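Local structure of N-alpha-acetyltransferase 35, NatC auxiliary subunit (Saccharomyces cerevisiae, 6YGA) at residues L148-L153 with H222-I227; E449-G454 with Y466-Y471. The protein is an auxiliary subunit of the NatC N-terminal acetyltransferase complex, which acetylates the N-terminal methionine of the L-A virus Gag protein in yeast. All blocks are in the same frame, centred on the assembly; numbering follows the deposited sequence. Where two conformers were deposited one is given.

Contact 1: residues L148-L153 with H222-I227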
loop_
_atom_site.group_PDB
_atom_site.type_symbol
_atom_site.label_atom_id
_atom_site.label_comp_id
_atom_site.label_asym_id
_atom_site.label_seq_id
_atom_site.Cartn_x
_atom_site.Cartn_y
_atom_site.Cartn_z
ATOM N N LEU B 148 26.044 -0.091 25.950
ATOM C CA LEU B 148 24.640 -0.262 25.590
ATOM C C LEU B 148 23.931 1.082 25.467
ATOM O O LEU B 148 23.053 1.249 24.614
ATOM C CB LEU B 148 23.943 -1.158 26.612
ATOM C CG LEU B 148 22.501 -1.546 26.295
ATOM C CD1 LEU B 148 22.366 -2.002 24.848
ATOM C CD2 LEU B 148 22.036 -2.638 27.241
ATOM N N GLY B 149 24.306 2.054 26.302
ATOM C CA GLY B 149 23.715 3.379 26.192
ATOM C C GLY B 149 23.974 4.021 24.843
ATOM O O GLY B 149 23.098 4.684 24.281
ATOM N N SER B 150 25.178 3.828 24.301
ATOM C CA SER B 150 25.478 4.349 22.972
ATOM C C SER B 150 24.652 3.639 21.907
ATOM O O SER B 150 24.198 4.269 20.944
ATOM C CB SER B 150 26.972 4.214 22.678
ATOM O OG SER B 150 27.364 2.854 22.636
ATOM N N CYS B 151 24.448 2.327 22.059
ATOM C CA CYS B 151 23.607 1.588 21.119
ATOM C C CYS B 151 22.197 2.157 21.084
ATOM O O CYS B 151 21.663 2.461 20.011
ATOM C CB CYS B 151 23.562 0.107 21.496
ATOM S SG CYS B 151 25.103 -0.795 21.304
ATOM N N ILE B 152 21.577 2.303 22.257
ATOM C CA ILE B 152 20.215 2.822 22.327
ATOM C C ILE B 152 20.146 4.217 21.724
ATOM O O ILE B 152 19.187 4.561 21.022
ATOM C CB ILE B 152 19.719 2.813 23.784
ATOM C CG1 ILE B 152 19.867 1.417 24.400
ATOM C CG2 ILE B 152 18.283 3.295 23.859
ATOM C CD1 ILE B 152 19.040 0.346 23.726
ATOM N N LEU B 153 21.167 5.039 21.978
ATOM C CA LEU B 153 21.181 6.391 21.430
ATOM C C LEU B 153 21.268 6.369 19.910
ATOM O O LEU B 153 20.662 7.211 19.234
ATOM C CB LEU B 153 22.343 7.183 22.026
ATOM C CG LEU B 153 22.401 8.666 21.661
ATOM C CD1 LEU B 153 21.135 9.376 22.115
ATOM C CD2 LEU B 153 23.635 9.314 22.271
ATOM N N HIS B 222 30.705 -5.681 15.823
ATOM C CA HIS B 222 30.021 -5.535 14.540
ATOM C C HIS B 222 28.692 -4.809 14.703
ATOM O O HIS B 222 28.315 -3.998 13.850
ATOM C CB HIS B 222 29.805 -6.900 13.888
ATOM C CG HIS B 222 31.024 -7.452 13.216
ATOM N ND1 HIS B 222 31.669 -8.586 13.662
ATOM C CD2 HIS B 222 31.713 -7.033 12.128
ATOM C CE1 HIS B 222 32.705 -8.838 12.880
ATOM N NE2 HIS B 222 32.754 -7.911 11.942
ATOM N N ILE B 223 27.964 -5.098 15.784
ATOM C CA ILE B 223 26.707 -4.401 16.052
ATOM C C ILE B 223 26.950 -2.902 16.179
ATOM O O ILE B 223 26.224 -2.084 15.602
ATOM C CB ILE B 223 26.038 -4.974 17.316
ATOM C CG1 ILE B 223 25.436 -6.349 17.030
ATOM C CG2 ILE B 223 24.976 -4.028 17.843
ATOM C CD1 ILE B 223 24.819 -7.004 18.245
ATOM N N LEU B 224 27.992 -2.524 16.924
ATOM C CA LEU B 224 28.292 -1.110 17.127
ATOM C C LEU B 224 28.596 -0.410 15.807
ATOM O O LEU B 224 28.129 0.710 15.569
ATOM C CB LEU B 224 29.464 -0.962 18.098
ATOM C CG LEU B 224 29.348 0.140 19.151
ATOM C CD1 LEU B 224 28.145 -0.099 20.020
ATOM C CD2 LEU B 224 30.586 0.185 20.008
ATOM N N LYS B 225 29.374 -1.054 14.934
ATOM C CA LYS B 225 29.706 -0.433 13.654
ATOM C C LYS B 225 28.489 -0.368 12.740
ATOM O O LYS B 225 28.349 0.576 11.953
ATOM C CB LYS B 225 30.843 -1.191 12.973
ATOM C CG LYS B 225 32.173 -1.146 13.703
ATOM C CD LYS B 225 33.248 -1.863 12.901
ATOM C CE LYS B 225 34.618 -1.711 13.541
ATOM N NZ LYS B 225 35.688 -2.374 12.743
ATOM N N ILE B 226 27.605 -1.367 12.822
ATOM C CA ILE B 226 26.364 -1.334 12.050
ATOM C C ILE B 226 25.528 -0.126 12.453
ATOM O O ILE B 226 25.009 0.607 11.601
ATOM C CB ILE B 226 25.579 -2.649 12.229
ATOM C CG1 ILE B 226 26.219 -3.783 11.425
ATOM C CG2 ILE B 226 24.126 -2.475 11.814
ATOM C CD1 ILE B 226 25.470 -5.098 11.533
ATOM N N ILE B 227 25.402 0.110 13.762
ATOM C CA ILE B 227 24.625 1.248 14.245
ATOM C C ILE B 227 25.220 2.557 13.739
ATOM O O ILE B 227 24.490 3.477 13.352
ATOM C CB ILE B 227 24.531 1.213 15.782
ATOM C CG1 ILE B 227 23.796 -0.054 16.235
ATOM C CG2 ILE B 227 23.824 2.451 16.314
ATOM C CD1 ILE B 227 23.614 -0.167 17.733
#
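Cys151 puts its sulfur against a methyl branch of Leu224, with SG 3.4 Å from Leu224 CD1, and its CB and backbone CA against the end of Ile227. With SG anti to the carbonyl carbon (chi1 -68°), the thiol leaves the flank of its helix on the side where Leu224 CD1 lies. Ile227 reaches back from the opposite helix. Its CG1 arm is fully extended, so CD1 arrives end-on and lies 3.8 Å from Cys151 CB, with Cys151 SG at 3.9 Å from the same Ile227 methyl. Two methyls, from residues about one helical turn apart, meet the cysteine, and seen from SG they lie roughly at right angles. A short, polarisable side chain suits a place where the leucine and isoleucine supply most of the reach. Leu224 starts out along the flank of its helix and turns its CD1 inward. That methyl also approaches Ser150, with Leu224 CD1 4.0 Å from Ser150 OG, a van der Waals approach and no more. The hydroxyl hydrogen-bonds away from Leu224, to Val147 O on its own helix and to Ser203 OG of helix 193-209, whose Ser203 and Leu204 also pack against Leu224. The two segments, on helices 142-167 and 215-231, run in the same general direction, their axes 10.1 Å apart at the closest and inclined by 32°. The CA atoms of Cys151 and Leu224 are 6.7 Å apart, a distance the short cysteine side chain suits. No hydrogen bond joins the segments, and all four touching residues are buried, so their mutual hold is one of dispersion and exclusion of water, while the one hydroxyl among them is satisfied by its own helix and a third one.

Contact 2: residues E449-G454 with Y466-Y471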
loop_
_atom_site.group_PDB
_atom_site.type_symbol
_atom_site.label_atom_id
_atom_site.label_comp_id
_atom_site.label_asym_id
_atom_site.label_seq_id
_atom_site.Cartn_x
_atom_site.Cartn_y
_atom_site.Cartn_z
ATOM N N GLU B 449 0.289 1.618 -19.133
ATOM C CA GLU B 449 0.933 1.116 -17.923
ATOM C C GLU B 449 -0.085 0.870 -16.818
ATOM O O GLU B 449 -0.006 -0.135 -16.101
ATOM C CB GLU B 449 2.007 2.103 -17.462
ATOM C CG GLU B 449 2.691 1.734 -16.152
ATOM C CD GLU B 449 3.733 0.643 -16.317
ATOM O OE1 GLU B 449 4.023 0.255 -17.469
ATOM O OE2 GLU B 449 4.269 0.180 -15.292
ATOM N N PHE B 450 -1.056 1.775 -16.671
ATOM C CA PHE B 450 -2.098 1.602 -15.663
ATOM C C PHE B 450 -2.919 0.343 -15.918
ATOM O O PHE B 450 -3.287 -0.367 -14.975
ATOM C CB PHE B 450 -2.996 2.840 -15.640
ATOM C CG PHE B 450 -4.239 2.681 -14.811
ATOM C CD1 PHE B 450 -4.181 2.754 -13.429
ATOM C CD2 PHE B 450 -5.469 2.485 -15.417
ATOM C CE1 PHE B 450 -5.327 2.621 -12.666
ATOM C CE2 PHE B 450 -6.615 2.348 -14.663
ATOM C CZ PHE B 450 -6.546 2.416 -13.285
ATOM N N SER B 451 -3.209 0.045 -17.187
ATOM C CA SER B 451 -4.060 -1.100 -17.500
ATOM C C SER B 451 -3.321 -2.416 -17.291
ATOM O O SER B 451 -3.852 -3.345 -16.671
ATOM C CB SER B 451 -4.569 -1.001 -18.937
ATOM O OG SER B 451 -5.313 0.185 -19.146
ATOM N N LEU B 452 -2.099 -2.523 -17.821
ATOM C CA LEU B 452 -1.340 -3.761 -17.678
ATOM C C LEU B 452 -0.973 -4.025 -16.224
ATOM O O LEU B 452 -0.861 -5.185 -15.814
ATOM C CB LEU B 452 -0.081 -3.715 -18.545
ATOM C CG LEU B 452 -0.276 -3.625 -20.064
ATOM C CD1 LEU B 452 1.063 -3.502 -20.780
ATOM C CD2 LEU B 452 -1.057 -4.822 -20.589
ATOM N N LYS B 453 -0.793 -2.968 -15.429
ATOM C CA LYS B 453 -0.440 -3.154 -14.027
ATOM C C LYS B 453 -1.532 -3.903 -13.270
ATOM O O LYS B 453 -1.245 -4.576 -12.272
ATOM C CB LYS B 453 -0.152 -1.793 -13.385
ATOM C CG LYS B 453 0.189 -1.848 -11.912
ATOM C CD LYS B 453 1.542 -2.469 -11.667
ATOM C CE LYS B 453 1.772 -2.650 -10.180
ATOM N NZ LYS B 453 3.093 -3.267 -9.900
ATOM N N GLY B 454 -2.780 -3.812 -13.741
ATOM C CA GLY B 454 -3.869 -4.543 -13.110
ATOM C C GLY B 454 -3.689 -6.049 -13.141
ATOM O O GLY B 454 -4.143 -6.752 -12.233
ATOM N N TYR B 466 -9.896 -10.737 -21.956
ATOM C CA TYR B 466 -10.011 -10.246 -23.324
ATOM C C TYR B 466 -10.237 -8.739 -23.358
ATOM O O TYR B 466 -9.618 -8.034 -24.161
ATOM C CB TYR B 466 -11.142 -10.962 -24.058
ATOM C CG TYR B 466 -11.710 -10.131 -25.182
ATOM C CD1 TYR B 466 -11.027 -9.996 -26.382
ATOM C CD2 TYR B 466 -12.918 -9.463 -25.035
ATOM C CE1 TYR B 466 -11.536 -9.226 -27.409
ATOM C CE2 TYR B 466 -13.436 -8.690 -26.052
ATOM C CZ TYR B 466 -12.743 -8.576 -27.238
ATOM O OH TYR B 466 -13.261 -7.806 -28.252
ATOM N N SER B 467 -11.127 -8.228 -22.503
ATOM C CA SER B 467 -11.466 -6.809 -22.555
ATOM C C SER B 467 -10.236 -5.940 -22.336
ATOM O O SER B 467 -9.991 -4.990 -23.090
ATOM C CB SER B 467 -12.544 -6.486 -21.522
ATOM O OG SER B 467 -13.794 -7.021 -21.909
HETATM N N MSE B 468 -9.441 -6.257 -21.318
HETATM C CA MSE B 468 -8.269 -5.455 -20.979
HETATM C C MSE B 468 -7.135 -5.620 -21.992
HETATM O O MSE B 468 -6.539 -4.638 -22.433
HETATM C CB MSE B 468 -7.770 -5.810 -19.582
HETATM C CG MSE B 468 -8.769 -5.509 -18.474
HETATM SE SE MSE B 468 -9.454 -3.680 -18.556
HETATM C CE MSE B 468 -7.764 -2.708 -18.510
ATOM N N PHE B 469 -6.839 -6.866 -22.363
ATOM C CA PHE B 469 -5.754 -7.099 -23.309
ATOM C C PHE B 469 -6.071 -6.502 -24.673
ATOM O O PHE B 469 -5.183 -5.955 -25.334
ATOM C CB PHE B 469 -5.455 -8.592 -23.416
ATOM C CG PHE B 469 -4.525 -9.098 -22.352
ATOM C CD1 PHE B 469 -3.367 -8.404 -22.035
ATOM C CD2 PHE B 469 -4.820 -10.255 -21.652
ATOM C CE1 PHE B 469 -2.511 -8.867 -21.050
ATOM C CE2 PHE B 469 -3.970 -10.724 -20.673
ATOM C CZ PHE B 469 -2.816 -10.028 -20.367
ATOM N N TRP B 470 -7.328 -6.579 -25.112
ATOM C CA TRP B 470 -7.659 -5.978 -26.398
ATOM C C TRP B 470 -7.680 -4.460 -26.304
ATOM O O TRP B 470 -7.311 -3.770 -27.262
ATOM C CB TRP B 470 -8.997 -6.494 -26.918
ATOM C CG TRP B 470 -9.337 -5.882 -28.238
ATOM C CD1 TRP B 470 -8.880 -6.271 -29.463
ATOM C CD2 TRP B 470 -10.183 -4.748 -28.467
ATOM N NE1 TRP B 470 -9.394 -5.454 -30.440
ATOM C CE2 TRP B 470 -10.199 -4.512 -29.854
ATOM C CE3 TRP B 470 -10.930 -3.913 -27.631
ATOM C CZ2 TRP B 470 -10.936 -3.480 -30.427
ATOM C CZ3 TRP B 470 -11.660 -2.888 -28.201
ATOM C CH2 TRP B 470 -11.658 -2.681 -29.586
ATOM N N TYR B 471 -8.113 -3.921 -25.162
ATOM C CA TYR B 471 -8.085 -2.474 -24.989
ATOM C C TYR B 471 -6.655 -1.951 -25.001
ATOM O O TYR B 471 -6.382 -0.888 -25.567
ATOM C CB TYR B 471 -8.800 -2.080 -23.696
ATOM C CG TYR B 471 -8.789 -0.594 -23.424
ATOM C CD1 TYR B 471 -9.422 0.294 -24.282
ATOM C CD2 TYR B 471 -8.146 -0.079 -22.307
ATOM C CE1 TYR B 471 -9.412 1.651 -24.039
ATOM C CE2 TYR B 471 -8.133 1.275 -22.052
ATOM C CZ TYR B 471 -8.766 2.136 -22.921
ATOM O OH TYR B 471 -8.753 3.487 -22.669
#
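Ser451 directs its CB toward helix 465-506, where that carbon lies 3.6 Å from CE of Met468, a residue built as selenomethionine. One bond further on, OG lies 3.8 Å from the same Met468 CE and 4.2 Å from Tyr471 CE2, meeting the tyrosine ring at its edge and near its plane. The hydroxyl sits anti to the carbonyl carbon (chi1 -59°), on the N-terminal side of its own residue, and there it hydrogen-bonds to Met447 O one turn earlier. Paying for its polarity inside its own helix, the serine can present a small, largely apolar surface to its neighbour, which fits a site where the backbones approach to 7.0 Å between the CA atoms of Ser451 and Met468. The methionine chain is bent at both chi2 and chi3, and this folding swings CE round to the serine; since Met468 was deposited in two conformers, that part of the fit is only as sure as the copy described. Beside this pair, Leu452 sends CD2 obliquely toward the Phe469 ring, with Leu452 CD2 4.3 Å from Phe469 CE1, a loose apolar touch. Phe469 also stacks on Phe455, which follows Leu452 near the end of helix 433-456, and Tyr471 meets Phe592. The carbonyl oxygen of Ser451 is hydrogen-bonded to Tyr460 OH, so the connection between the helices is tied back onto the first of them, and Met468 packs on Tyr460 as well. With axes 10.0 Å apart and N-to-C directions at 148°, helices 433-456 and 465-506 form an antiparallel hairpin of sequence-adjacent helices, the kind of pairing from which TPR-like helical arrays are built.

Following the chain from the N terminus, the first contact is opened by helix 142-167, after several earlier helices, and closes when helix 215-231 returns to it after 68 intervening residues that include helix 193-209, packed against the pair. The chain then runs on through many helices before contact 2 opens. There the excursion is far shorter, 11 residues, and helix 465-506 folds straight back on helix 433-456. The loops are in series, neither nested nor crossing. The centres of contact 1 and contact 2 lie about 50 Å apart, on opposite sides of the chain's centre. Contact 1 joins helices in the N-terminal part of the chain, contact 2 neighbouring helices in the TPR-like region.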